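39 kDa initiator binding protein (PDB 1PP7) binds the initiator element of core promoters in Trichomonas vaginalis through its N-terminal DNA-binding domain, represented here, and probably helps direct transcription initiation. Local coordinates at residues S12-P15 / P16-A20; M76-L80 / N81-V85. All blocks are in the same frame, centred on the assembly; numbering follows the deposited sequence.

Contact 1 (S12-P15 / P16-A20); sequences SRLP and PEIVA
One face of the Pro-15 ring is covered by Ile-18, whose CG1 sits 3.9 Å from Pro-15 CD and slightly farther from CG. The two side chains lie alongside each other and point the same way. At an edge of the same ring, Pro-15 CB meets the CD of Pro-16, where one proline follows the other into the helix. Leu-14 makes the second apolar contact with a single methyl: its CD1 fits between Ile-18 CB, at 3.5 Å, and Val-19 CG2, at 3.2 Å, and lies near the backbone N of Val-19. With chi1 at 61°, Leu-14 CG stands between its own backbone N and carbonyl carbon, and this turns the branch toward the incoming helical turn. Because Pro-15 is the N-cap of helix 16-23, the pairing of Leu-14, just before the cap, with Val-19, four residues beyond it, is a hydrophobic staple. Pro-15 has no polar side chain to cap with, and its carbonyl accepts the first i+4 bond of the helix: Val-19 N donates to Pro-15 O over 3.0 Å, with an N-H...O angle of 167°. Pro-16, without an N-H, suits the first helical position, where no carbonyl precedes it in the helix to accept one. Leu-14 also packs on Leu-51 of helix 49-55, while Ser-12 OG and Arg-13 NE both bond to Ser-9 O, holding the preceding loop against the end of helix 6-11.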
ATOM      1  N   SER C  12      -5.288 -13.371   6.000  1.00 70.35           N
ATOM      2  CA  SER C  12      -4.922 -14.678   6.528  1.00 68.33           C
ATOM      3  C   SER C  12      -3.566 -15.136   5.981  1.00 65.53           C
ATOM      4  O   SER C  12      -2.918 -15.996   6.575  1.00 68.59           O
ATOM      5  CB  SER C  12      -5.966 -15.728   6.165  1.00 70.90           C
ATOM      6  OG  SER C  12      -5.741 -16.213   4.840  1.00 78.10           O
ATOM      7  N   ARG C  13      -3.126 -14.571   4.862  1.00 60.22           N
ATOM      8  CA  ARG C  13      -1.860 -14.982   4.296  1.00 56.07           C
ATOM      9  C   ARG C  13      -0.696 -14.075   4.602  1.00 52.38           C
ATOM     10  O   ARG C  13       0.455 -14.395   4.335  1.00 54.92           O
ATOM     11  CB  ARG C  13      -2.020 -15.200   2.798  1.00 57.00           C
ATOM     12  CG  ARG C  13      -2.783 -16.493   2.569  1.00 63.31           C
ATOM     13  CD  ARG C  13      -2.658 -16.950   1.163  1.00 69.17           C
ATOM     14  NE  ARG C  13      -3.407 -16.068   0.281  1.00 73.59           N
ATOM     15  CZ  ARG C  13      -3.042 -15.783  -0.965  1.00 76.11           C
ATOM     16  NH1 ARG C  13      -1.925 -16.321  -1.469  1.00 72.89           N
ATOM     17  NH2 ARG C  13      -3.785 -14.948  -1.696  1.00 75.79           N
ATOM     18  N   LEU C  14      -0.969 -12.930   5.178  1.00 49.00           N
ATOM     19  CA  LEU C  14       0.147 -12.066   5.493  1.00 46.86           C
ATOM     20  C   LEU C  14       0.416 -12.177   7.012  1.00 44.40           C
ATOM     21  O   LEU C  14      -0.472 -12.510   7.799  1.00 43.55           O
ATOM     22  CB  LEU C  14      -0.127 -10.635   4.946  1.00 44.85           C
ATOM     23  CG  LEU C  14      -1.313  -9.823   5.423  1.00 41.36           C
ATOM     24  CD1 LEU C  14      -0.819  -9.165   6.656  1.00 48.13           C
ATOM     25  CD2 LEU C  14      -1.795  -8.777   4.452  1.00 31.22           C
ATOM     26  N   PRO C  15       1.663 -11.971   7.425  1.00 43.63           N
ATOM     27  CA  PRO C  15       2.114 -12.052   8.822  1.00 46.52           C
ATOM     28  C   PRO C  15       1.266 -11.258   9.865  1.00 49.08           C
ATOM     29  O   PRO C  15       0.830 -10.130   9.593  1.00 44.64           O
ATOM     30  CB  PRO C  15       3.549 -11.514   8.751  1.00 48.62           C
ATOM     31  CG  PRO C  15       3.944 -11.693   7.279  1.00 46.23           C
ATOM     32  CD  PRO C  15       2.677 -11.314   6.588  1.00 44.88           C
ATOM     33  N   PRO C  16       1.049 -11.840  11.078  1.00 49.60           N
ATOM     34  CA  PRO C  16       0.274 -11.207  12.158  1.00 47.16           C
ATOM     35  C   PRO C  16       0.765  -9.773  12.411  1.00 48.80           C
ATOM     36  O   PRO C  16      -0.016  -8.884  12.750  1.00 48.69           O
ATOM     37  CB  PRO C  16       0.551 -12.107  13.366  1.00 44.87           C
ATOM     38  CG  PRO C  16       0.776 -13.439  12.741  1.00 49.67           C
ATOM     39  CD  PRO C  16       1.639 -13.115  11.542  1.00 48.09           C
ATOM     40  N   GLU C  17       2.068  -9.561  12.262  1.00 47.74           N
ATOM     41  CA  GLU C  17       2.662  -8.253  12.483  1.00 49.80           C
ATOM     42  C   GLU C  17       2.106  -7.179  11.520  1.00 50.52           C
ATOM     43  O   GLU C  17       1.747  -6.050  11.932  1.00 46.81           O
ATOM     44  CB  GLU C  17       4.155  -8.391  12.294  1.00 56.13           C
ATOM     45  CG  GLU C  17       4.955  -7.161  12.526  1.00 65.45           C
ATOM     46  CD  GLU C  17       6.417  -7.390  12.169  1.00 75.96           C
ATOM     47  OE1 GLU C  17       7.231  -6.452  12.399  1.00 76.91           O
ATOM     48  OE2 GLU C  17       6.748  -8.511  11.652  1.00 81.18           O
ATOM     49  N   ILE C  18       2.057  -7.536  10.236  1.00 46.56           N
ATOM     50  CA  ILE C  18       1.559  -6.641   9.207  1.00 41.84           C
ATOM     51  C   ILE C  18       0.027  -6.434   9.399  1.00 38.53           C
ATOM     52  O   ILE C  18      -0.491  -5.324   9.278  1.00 38.10           O
ATOM     53  CB  ILE C  18       1.844  -7.232   7.796  1.00 42.98           C
ATOM     54  CG1 ILE C  18       3.312  -7.673   7.673  1.00 44.11           C
ATOM     55  CG2 ILE C  18       1.447  -6.237   6.742  1.00 37.68           C
ATOM     56  CD1 ILE C  18       4.321  -6.559   7.441  1.00 40.32           C
ATOM     57  N   VAL C  19      -0.696  -7.499   9.708  1.00 35.91           N
ATOM     58  CA  VAL C  19      -2.142  -7.374   9.897  1.00 38.76           C
ATOM     59  C   VAL C  19      -2.399  -6.385  10.998  1.00 37.69           C
ATOM     60  O   VAL C  19      -3.254  -5.518  10.872  1.00 38.21           O
ATOM     61  CB  VAL C  19      -2.832  -8.696  10.306  1.00 37.62           C
ATOM     62  CG1 VAL C  19      -4.290  -8.437  10.560  1.00 42.91           C
ATOM     63  CG2 VAL C  19      -2.681  -9.710   9.236  1.00 35.57           C
ATOM     64  N   ALA C  20      -1.647  -6.534  12.080  1.00 38.55           N
ATOM     65  CA  ALA C  20      -1.755  -5.645  13.216  1.00 38.36           C
ATOM     66  C   ALA C  20      -1.329  -4.213  12.900  1.00 38.16           C
ATOM     67  O   ALA C  20      -2.019  -3.286  13.312  1.00 40.03           O
ATOM     68  CB  ALA C  20      -0.940  -6.175  14.390  1.00 39.45           C
TER

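Contact 2 (M76-L80 / N81-V85); sequences MGIKL and NTLNV. With nucleotides of chain A.
Ile-78 lays its CD1 methyl against Leu-83, 4.1 Å from Leu-83 CG. A chi1 of 64° tucks CG1 over the helix start, bringing CD1 to Leu-83 and leaving CG2 facing the DNA, 3.6 Å from OP2 of DT7 of chain A. Leu-83 carries the packing inward, onto Val-72 and Ala-73 of helix 69-76 and Phe-34 of helix 34-45; Leu-80 crosses it at a slant, its CD2 4.2 Å from Leu-83 CD1. Lys-79 is the N-cap, so Ile-78 and Leu-83 form a hydrophobic staple across it. Lys-79 O takes the N-H of Leu-83 at 3.0 Å and, weakly, that of Thr-82, while Leu-80 O receives Asn-84 N. Gly-77, with positive phi, ends helix 69-76 in a Schellman motif, and the chain then enters helix 80-89: this is the turn of a helix-turn-helix, with the second helix as recognition helix. Lys-79 N points to OP2 of DT8 of chain A, although that oxygen is less surely placed. The bent aliphatic chain of Lys-79 lies against the DNA phosphates, its CD 3.3 Å from OP2 of DC9 of chain A. Asn-81 reads base edges with both ends of its amide: OD1 accepts from N4 of DC9 of chain A at 2.9 Å (157°), and ND2 donates to a thymine O4. Thymine methyls meet the same face of the helix: C7 of DT8 of chain A touches Thr-82 CB and, one turn on, C7 of DT7 of chain A lies 3.6 Å from Val-85 CG1. On the side of Leu-80, Asn-84 OD1 is held by Lys-69 NZ.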
ATOM      1  N   MET C  76      -6.084  -3.166   3.779  1.00 37.17           N
ATOM      2  CA  MET C  76      -5.778  -2.081   4.699  1.00 34.94           C
ATOM      3  C   MET C  76      -6.911  -1.705   5.613  1.00 37.78           C
ATOM      4  O   MET C  76      -6.709  -0.984   6.619  1.00 39.58           O
ATOM      5  CB  MET C  76      -5.368  -0.847   3.955  1.00 28.76           C
ATOM      6  CG  MET C  76      -3.996  -0.908   3.405  1.00 37.13           C
ATOM      7  SD  MET C  76      -3.636   0.754   2.868  1.00 48.28           S
ATOM      8  CE  MET C  76      -2.073   1.079   3.563  1.00 46.16           C
ATOM      9  N   GLY C  77      -8.092  -2.210   5.272  1.00 38.36           N
ATOM     10  CA  GLY C  77      -9.289  -1.947   6.053  1.00 37.67           C
ATOM     11  C   GLY C  77      -9.907  -0.571   5.846  1.00 37.00           C
ATOM     12  O   GLY C  77     -10.441   0.005   6.792  1.00 42.71           O
ATOM     13  N   ILE C  78      -9.837  -0.020   4.643  1.00 34.26           N
ATOM     14  CA  ILE C  78     -10.420   1.303   4.419  1.00 36.05           C
ATOM     15  C   ILE C  78     -11.177   1.290   3.129  1.00 32.64           C
ATOM     16  O   ILE C  78     -10.849   0.540   2.217  1.00 34.42           O
ATOM     17  CB  ILE C  78      -9.322   2.439   4.424  1.00 38.02           C
ATOM     18  CG1 ILE C  78      -8.341   2.235   3.247  1.00 35.56           C
ATOM     19  CG2 ILE C  78      -8.588   2.438   5.818  1.00 31.51           C
ATOM     20  CD1 ILE C  78      -7.064   3.081   3.277  1.00 33.79           C
ATOM     21  N   LYS C  79     -12.234   2.084   3.065  1.00 33.05           N
ATOM     22  CA  LYS C  79     -13.017   2.162   1.819  1.00 33.67           C
ATOM     23  C   LYS C  79     -12.130   2.658   0.644  1.00 29.60           C
ATOM     24  O   LYS C  79     -11.141   3.361   0.870  1.00 33.19           O
ATOM     25  CB  LYS C  79     -14.170   3.161   1.983  1.00 29.41           C
ATOM     26  CG  LYS C  79     -14.992   3.029   3.232  1.00 40.08           C
ATOM     27  CD  LYS C  79     -16.194   2.137   3.008  1.00 46.73           C
ATOM     28  CE  LYS C  79     -15.824   0.645   3.153  1.00 52.25           C
ATOM     29  NZ  LYS C  79     -15.705   0.191   4.588  1.00 55.76           N
ATOM     30  N   LEU C  80     -12.494   2.337  -0.592  1.00 27.14           N
ATOM     31  CA  LEU C  80     -11.749   2.847  -1.764  1.00 28.16           C
ATOM     32  C   LEU C  80     -11.553   4.356  -1.690  1.00 28.34           C
ATOM     33  O   LEU C  80     -10.436   4.913  -1.928  1.00 28.61           O
ATOM     34  CB  LEU C  80     -12.512   2.634  -3.052  1.00 29.62           C
ATOM     35  CG  LEU C  80     -11.603   2.006  -4.095  1.00 39.13           C
ATOM     36  CD1 LEU C  80     -12.062   2.470  -5.452  1.00 35.34           C
ATOM     37  CD2 LEU C  80     -10.103   2.350  -3.810  1.00 39.18           C
ATOM     38  N   ASN C  81     -12.672   5.015  -1.395  1.00 24.03           N
ATOM     39  CA  ASN C  81     -12.689   6.435  -1.289  1.00 24.48           C
ATOM     40  C   ASN C  81     -11.679   6.942  -0.260  1.00 26.92           C
ATOM     41  O   ASN C  81     -10.964   7.902  -0.514  1.00 26.53           O
ATOM     42  CB  ASN C  81     -14.103   6.959  -1.006  1.00 21.36           C
ATOM     43  CG  ASN C  81     -14.113   8.434  -0.635  1.00 24.33           C
ATOM     44  OD1 ASN C  81     -14.084   8.791   0.561  1.00 29.53           O
ATOM     45  ND2 ASN C  81     -14.106   9.296  -1.637  1.00 18.14           N
ATOM     46  N   THR C  82     -11.544   6.306   0.884  1.00 29.76           N
ATOM     47  CA  THR C  82     -10.588   6.896   1.769  1.00 26.27           C
ATOM     48  C   THR C  82      -9.181   6.595   1.262  1.00 27.25           C
ATOM     49  O   THR C  82      -8.265   7.396   1.473  1.00 20.50           O
ATOM     50  CB  THR C  82     -10.929   6.513   3.239  1.00 31.84           C
ATOM     51  OG1 THR C  82      -9.743   6.375   4.041  1.00 39.60           O
ATOM     52  CG2 THR C  82     -11.747   5.300   3.255  1.00 32.45           C
ATOM     53  N   LEU C  83      -8.998   5.495   0.509  1.00 29.66           N
ATOM     54  CA  LEU C  83      -7.654   5.222  -0.002  1.00 27.93           C
ATOM     55  C   LEU C  83      -7.258   6.421  -0.889  1.00 30.36           C
ATOM     56  O   LEU C  83      -6.146   6.969  -0.714  1.00 28.76           O
ATOM     57  CB  LEU C  83      -7.602   3.968  -0.854  1.00 27.60           C
ATOM     58  CG  LEU C  83      -6.353   3.092  -0.805  1.00 25.70           C
ATOM     59  CD1 LEU C  83      -6.314   2.329  -2.092  1.00 22.36           C
ATOM     60  CD2 LEU C  83      -5.075   3.849  -0.625  1.00 25.81           C
ATOM     61  N   ASN C  84      -8.163   6.815  -1.823  1.00 26.91           N
ATOM     62  CA  ASN C  84      -7.908   7.927  -2.742  1.00 22.90           C
ATOM     63  C   ASN C  84      -7.672   9.192  -1.959  1.00 24.01           C
ATOM     64  O   ASN C  84      -6.764   9.952  -2.270  1.00 22.84           O
ATOM     65  CB  ASN C  84      -9.075   8.240  -3.687  1.00 24.08           C
ATOM     66  CG  ASN C  84      -9.471   7.066  -4.612  1.00 33.12           C
ATOM     67  OD1 ASN C  84      -8.617   6.272  -5.058  1.00 38.03           O
ATOM     68  ND2 ASN C  84     -10.783   6.988  -4.946  1.00 28.66           N
ATOM     69  N   VAL C  85      -8.501   9.451  -0.951  1.00 19.89           N
ATOM     70  CA  VAL C  85      -8.327  10.655  -0.182  1.00 20.22           C
ATOM     71  C   VAL C  85      -6.888  10.680   0.458  1.00 25.33           C
ATOM     72  O   VAL C  85      -6.196  11.718   0.433  1.00 22.04           O
ATOM     73  CB  VAL C  85      -9.462  10.763   0.881  1.00 23.18           C
ATOM     74  CG1 VAL C  85      -9.056  11.664   2.017  1.00 18.19           C
ATOM     75  CG2 VAL C  85     -10.741  11.343   0.228  1.00 17.61           C
TER
ATOM     76  P    DT A   8     -13.397   4.007   6.422  1.00 35.74           P
ATOM     77  OP1  DT A   8     -13.712   2.749   7.143  1.00 37.14           O
ATOM     78  OP2  DT A   8     -12.613   3.936   5.181  1.00 38.19           O
ATOM     79  O5'  DT A   8     -14.690   4.846   6.116  1.00 33.71           O
ATOM     80  C5'  DT A   8     -15.423   5.318   7.233  1.00 37.02           C
ATOM     81  C4'  DT A   8     -16.595   6.145   6.794  1.00 35.77           C
ATOM     82  O4'  DT A   8     -16.148   7.494   6.700  1.00 35.16           O
ATOM     83  C3'  DT A   8     -17.194   5.790   5.446  1.00 38.32           C
ATOM     84  O3'  DT A   8     -18.586   5.549   5.598  1.00 53.47           O
ATOM     85  C2'  DT A   8     -16.981   7.032   4.613  1.00 35.17           C
ATOM     86  C1'  DT A   8     -16.758   8.117   5.615  1.00 35.56           C
ATOM     87  N1   DT A   8     -15.864   9.217   5.185  1.00 39.28           N
ATOM     88  C2   DT A   8     -16.305  10.528   5.368  1.00 37.68           C
ATOM     89  O2   DT A   8     -17.327  10.801   5.927  1.00 30.40           O
ATOM     90  N3   DT A   8     -15.462  11.501   4.902  1.00 39.18           N
ATOM     91  C4   DT A   8     -14.210  11.317   4.352  1.00 40.57           C
ATOM     92  O4   DT A   8     -13.536  12.305   4.039  1.00 44.06           O
ATOM     93  C5   DT A   8     -13.789   9.918   4.220  1.00 39.54           C
ATOM     94  C7   DT A   8     -12.438   9.609   3.655  1.00 44.18           C
ATOM     95  C6   DT A   8     -14.636   8.958   4.627  1.00 35.92           C
ATOM     96  P    DT A   7      -7.390   5.750   7.972  1.00 39.25           P
ATOM     97  OP1  DT A   7      -7.252   4.636   8.971  1.00 38.50           O
ATOM     98  OP2  DT A   7      -6.931   5.568   6.558  1.00 32.40           O
ATOM     99  O5'  DT A   7      -8.922   6.140   7.892  1.00 40.06           O
ATOM    100  C5'  DT A   7      -9.733   5.986   9.047  1.00 37.72           C
ATOM    101  C4'  DT A   7     -11.170   6.300   8.722  1.00 35.25           C
ATOM    102  O4'  DT A   7     -11.388   7.730   8.726  1.00 29.66           O
ATOM    103  C3'  DT A   7     -11.664   5.771   7.377  1.00 32.69           C
ATOM    104  O3'  DT A   7     -12.810   4.947   7.600  1.00 37.04           O
ATOM    105  C2'  DT A   7     -12.017   7.032   6.613  1.00 34.95           C
ATOM    106  C1'  DT A   7     -12.304   8.032   7.719  1.00 30.69           C
ATOM    107  N1   DT A   7     -12.132   9.447   7.361  1.00 29.93           N
ATOM    108  C2   DT A   7     -13.140  10.305   7.733  1.00 32.10           C
ATOM    109  O2   DT A   7     -14.140   9.906   8.316  1.00 33.62           O
ATOM    110  N3   DT A   7     -12.948  11.639   7.382  1.00 29.90           N
ATOM    111  C4   DT A   7     -11.849  12.167   6.695  1.00 36.11           C
ATOM    112  O4   DT A   7     -11.792  13.392   6.438  1.00 34.04           O
ATOM    113  C5   DT A   7     -10.818  11.180   6.328  1.00 33.65           C
ATOM    114  C7   DT A   7      -9.593  11.638   5.598  1.00 27.02           C
ATOM    115  C6   DT A   7     -11.018   9.897   6.675  1.00 32.90           C
ATOM    116  P    DC A   9     -19.411   4.779   4.436  1.00 61.65           P
ATOM    117  OP1  DC A   9     -20.124   3.654   5.095  1.00 58.57           O
ATOM    118  OP2  DC A   9     -18.560   4.493   3.235  1.00 60.57           O
ATOM    119  O5'  DC A   9     -20.455   5.922   4.060  1.00 58.69           O
ATOM    120  C5'  DC A   9     -20.943   6.811   5.069  1.00 53.30           C
ATOM    121  C4'  DC A   9     -21.588   8.023   4.437  1.00 54.47           C
ATOM    122  O4'  DC A   9     -20.625   9.088   4.236  1.00 50.37           O
ATOM    123  C3'  DC A   9     -22.267   7.779   3.082  1.00 57.34           C
ATOM    124  O3'  DC A   9     -23.543   8.459   3.031  1.00 65.46           O
ATOM    125  C2'  DC A   9     -21.277   8.388   2.094  1.00 54.03           C
ATOM    126  C1'  DC A   9     -20.665   9.539   2.887  1.00 49.05           C
ATOM    127  N1   DC A   9     -19.289   9.927   2.491  1.00 45.93           N
ATOM    128  C2   DC A   9     -18.964  11.298   2.401  1.00 43.21           C
ATOM    129  O2   DC A   9     -19.820  12.132   2.665  1.00 49.00           O
ATOM    130  N3   DC A   9     -17.715  11.672   2.034  1.00 41.90           N
ATOM    131  C4   DC A   9     -16.796  10.741   1.776  1.00 42.50           C
ATOM    132  N4   DC A   9     -15.590  11.160   1.408  1.00 40.11           N
ATOM    133  C5   DC A   9     -17.085   9.337   1.877  1.00 39.89           C
ATOM    134  C6   DC A   9     -18.337   8.978   2.223  1.00 41.69           C
TER

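Overall arrangement
From the N terminus, the chain leaves helix 6-11, and contact 1 closes the short loop that starts helix 16-23. Helices 34-45 and 49-55 and the first two strands follow before contact 2 closes the turn between helices 69-76 and 80-89. The contacts therefore stand in series, neither nested nor crossing, with centres about 19 Å apart and nearest atoms about 7 Å. Each starts a helix, but in different surroundings. Contact 1 joins the N-terminal helices to helix 49-55, about 10 Å from the DNA at its nearest atom; contact 2 joins the helix-turn-helix to helix 34-45 and meets the DNA directly.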